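Local coordinates for protein iron dependent repressor (PDB 2X4H) that probably acts as a metal-dependent, DNA-binding transcriptional regulator of the DtxR/MntR family and binds zinc, at residues R86-L91 against E116-L121. Residues are numbered along the deposited sequence; the frame is centred on the assembly and turned at random.
With ZN (zinc ion), chain N; ZN (zinc ion), chain M.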
loop_
_atom_site.group_PDB
_atom_site.type_symbol
_atom_site.label_atom_id
_atom_site.label_comp_id
_atom_site.label_asym_id
_atom_site.label_seq_id
_atom_site.Cartn_x
_atom_site.Cartn_y
_atom_site.Cartn_z
ATOM N N ARG C 86 11.438 -7.108 21.751
ATOM C CA ARG C 86 12.322 -7.514 22.828
ATOM C C ARG C 86 12.095 -6.735 24.140
ATOM O O ARG C 86 12.186 -7.310 25.240
ATOM C CB ARG C 86 13.765 -7.411 22.315
ATOM C CG ARG C 86 14.062 -8.458 21.258
ATOM C CD ARG C 86 15.443 -8.358 20.619
ATOM N NE ARG C 86 15.569 -9.389 19.591
ATOM C CZ ARG C 86 16.559 -9.507 18.709
ATOM N NH1 ARG C 86 17.557 -8.644 18.647
ATOM N NH2 ARG C 86 16.516 -10.486 17.827
ATOM N N VAL C 87 11.778 -5.446 24.044
ATOM C CA VAL C 87 11.369 -4.695 25.222
ATOM C C VAL C 87 10.076 -5.274 25.821
ATOM O O VAL C 87 9.992 -5.475 27.032
ATOM C CB VAL C 87 11.221 -3.199 24.908
ATOM C CG1 VAL C 87 10.552 -2.461 26.064
ATOM C CG2 VAL C 87 12.600 -2.593 24.561
ATOM N N ILE C 88 9.076 -5.562 24.989
ATOM C CA ILE C 88 7.862 -6.216 25.479
ATOM C C ILE C 88 8.187 -7.562 26.135
ATOM O O ILE C 88 7.690 -7.844 27.218
ATOM C CB ILE C 88 6.805 -6.384 24.372
ATOM C CG1 ILE C 88 6.061 -5.066 24.151
ATOM C CG2 ILE C 88 5.762 -7.439 24.771
ATOM C CD1 ILE C 88 5.357 -4.994 22.836
ATOM N N GLU C 89 9.053 -8.367 25.523
ATOM C CA GLU C 89 9.410 -9.648 26.115
ATOM C C GLU C 89 9.895 -9.502 27.546
ATOM O O GLU C 89 9.544 -10.307 28.396
ATOM C CB GLU C 89 10.530 -10.346 25.351
ATOM C CG GLU C 89 10.138 -10.891 24.041
ATOM C CD GLU C 89 11.114 -11.931 23.514
ATOM O OE1 GLU C 89 12.354 -11.809 23.747
ATOM O OE2 GLU C 89 10.621 -12.851 22.812
ATOM N N ILE C 90 10.745 -8.502 27.784
ATOM C CA ILE C 90 11.301 -8.257 29.100
ATOM C C ILE C 90 10.218 -7.910 30.102
ATOM O O ILE C 90 10.228 -8.436 31.225
ATOM C CB ILE C 90 12.384 -7.160 29.096
ATOM C CG1 ILE C 90 13.663 -7.706 28.451
ATOM C CG2 ILE C 90 12.717 -6.688 30.545
ATOM C CD1 ILE C 90 14.753 -6.686 28.223
ATOM N N LEU C 91 9.295 -7.030 29.707
ATOM C CA LEU C 91 8.147 -6.698 30.564
ATOM C C LEU C 91 7.398 -7.973 30.912
ATOM O O LEU C 91 7.051 -8.181 32.068
ATOM C CB LEU C 91 7.193 -5.685 29.907
ATOM C CG LEU C 91 5.855 -5.443 30.623
ATOM C CD1 LEU C 91 6.071 -4.819 31.984
ATOM C CD2 LEU C 91 4.903 -4.590 29.719
ATOM N N GLU C 116 6.575 6.082 20.949
ATOM C CA GLU C 116 6.645 6.710 22.246
ATOM C C GLU C 116 6.589 5.654 23.360
ATOM O O GLU C 116 7.382 5.721 24.294
ATOM C CB GLU C 116 5.562 7.773 22.438
ATOM C CG GLU C 116 5.780 8.617 23.707
ATOM C CD GLU C 116 4.686 9.630 23.974
ATOM O OE1 GLU C 116 3.842 9.851 23.081
ATOM O OE2 GLU C 116 4.682 10.206 25.090
ATOM N N ILE C 117 5.681 4.684 23.234
ATOM C CA ILE C 117 5.484 3.661 24.257
ATOM C C ILE C 117 6.705 2.768 24.387
ATOM O O ILE C 117 7.202 2.507 25.504
ATOM C CB ILE C 117 4.238 2.789 23.971
ATOM C CG1 ILE C 117 2.962 3.593 24.172
ATOM C CG2 ILE C 117 4.196 1.595 24.875
ATOM C CD1 ILE C 117 1.699 2.877 23.696
ATOM N N ILE C 118 7.191 2.281 23.258
ATOM C CA ILE C 118 8.387 1.434 23.288
ATOM C C ILE C 118 9.610 2.163 23.878
ATOM O O ILE C 118 10.293 1.602 24.705
ATOM C CB ILE C 118 8.687 0.859 21.904
ATOM C CG1 ILE C 118 7.583 -0.129 21.515
ATOM C CG2 ILE C 118 10.084 0.213 21.845
ATOM C CD1 ILE C 118 7.382 -1.253 22.482
ATOM N N ASP C 119 9.866 3.407 23.478
ATOM C CA ASP C 119 10.977 4.170 24.041
ATOM C C ASP C 119 10.768 4.437 25.514
ATOM O O ASP C 119 11.734 4.393 26.291
ATOM C CB ASP C 119 11.201 5.496 23.311
ATOM C CG ASP C 119 11.787 5.298 21.891
ATOM O OD1 ASP C 119 12.217 4.155 21.583
ATOM O OD2 ASP C 119 11.817 6.267 21.076
ATOM N N LYS C 120 9.531 4.707 25.935
ATOM C CA LYS C 120 9.334 4.979 27.359
ATOM C C LYS C 120 9.411 3.712 28.186
ATOM O O LYS C 120 9.882 3.744 29.325
ATOM C CB LYS C 120 8.054 5.783 27.605
ATOM C CG LYS C 120 8.310 7.263 27.286
ATOM C CD LYS C 120 7.188 8.199 27.617
ATOM C CE LYS C 120 7.722 9.628 27.675
ATOM N NZ LYS C 120 6.693 10.618 27.306
ATOM N N LEU C 121 8.982 2.597 27.606
ATOM C CA LEU C 121 8.979 1.316 28.291
ATOM C C LEU C 121 10.415 0.834 28.421
ATOM O O LEU C 121 10.793 0.263 29.437
ATOM C CB LEU C 121 8.091 0.284 27.583
ATOM C CG LEU C 121 7.969 -1.120 28.199
ATOM C CD1 LEU C 121 7.458 -1.060 29.640
ATOM C CD2 LEU C 121 7.106 -2.043 27.373
HETATM ZN ZN ZN N . 13.694 -12.691 22.742
HETATM ZN ZN ZN M . 11.205 -13.254 20.849
HETATM O O HOH W 1 13.255 -12.598 20.303
#
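The flat Glu-89 carboxylate carries two metals: OE1 binds the zinc of chain N at 1.9 Å, and OE2 that of chain M at 2.1 Å. Both ions lie off the same face of the carboxylate, and one water, further out on that side, binds both. His-85 and Cys-103 complete the OE2 site, Cys-131 and His-133 the OE1 site, and Pro-132 packs against the Glu-89 side chain. Val-87, Ile-88 and Leu-91 of the same helix meet helix 115-124; the axes of segments 86-91 and 116-121 cross at 53° and come within 10.0 Å. Val-87 sends CG1, anti to its backbone N (chi1 170°), alongside Leu-121, 3.6 Å from Leu-121 CG, the two side chains sliding past each other in opposite directions. Leu-121 CD2 also meets Leu-91 CD2 at 4.1 Å, those side chains crossing at about a right angle. Ile-88 and Ile-118 touch tip to tip, CD1 to CD1 at 4.3 Å. Leu-91 also packs on Leu-91 of the second subunit, and Lys-120 NZ, salt-bridged to Glu-116, also hydrogen-bonds Gly-96 O of that subunit. One helix thus serves a carboxylate-bridged dinuclear zinc site and a buried helix-helix core, within the DtxR/MntR metal-binding and dimerisation domain.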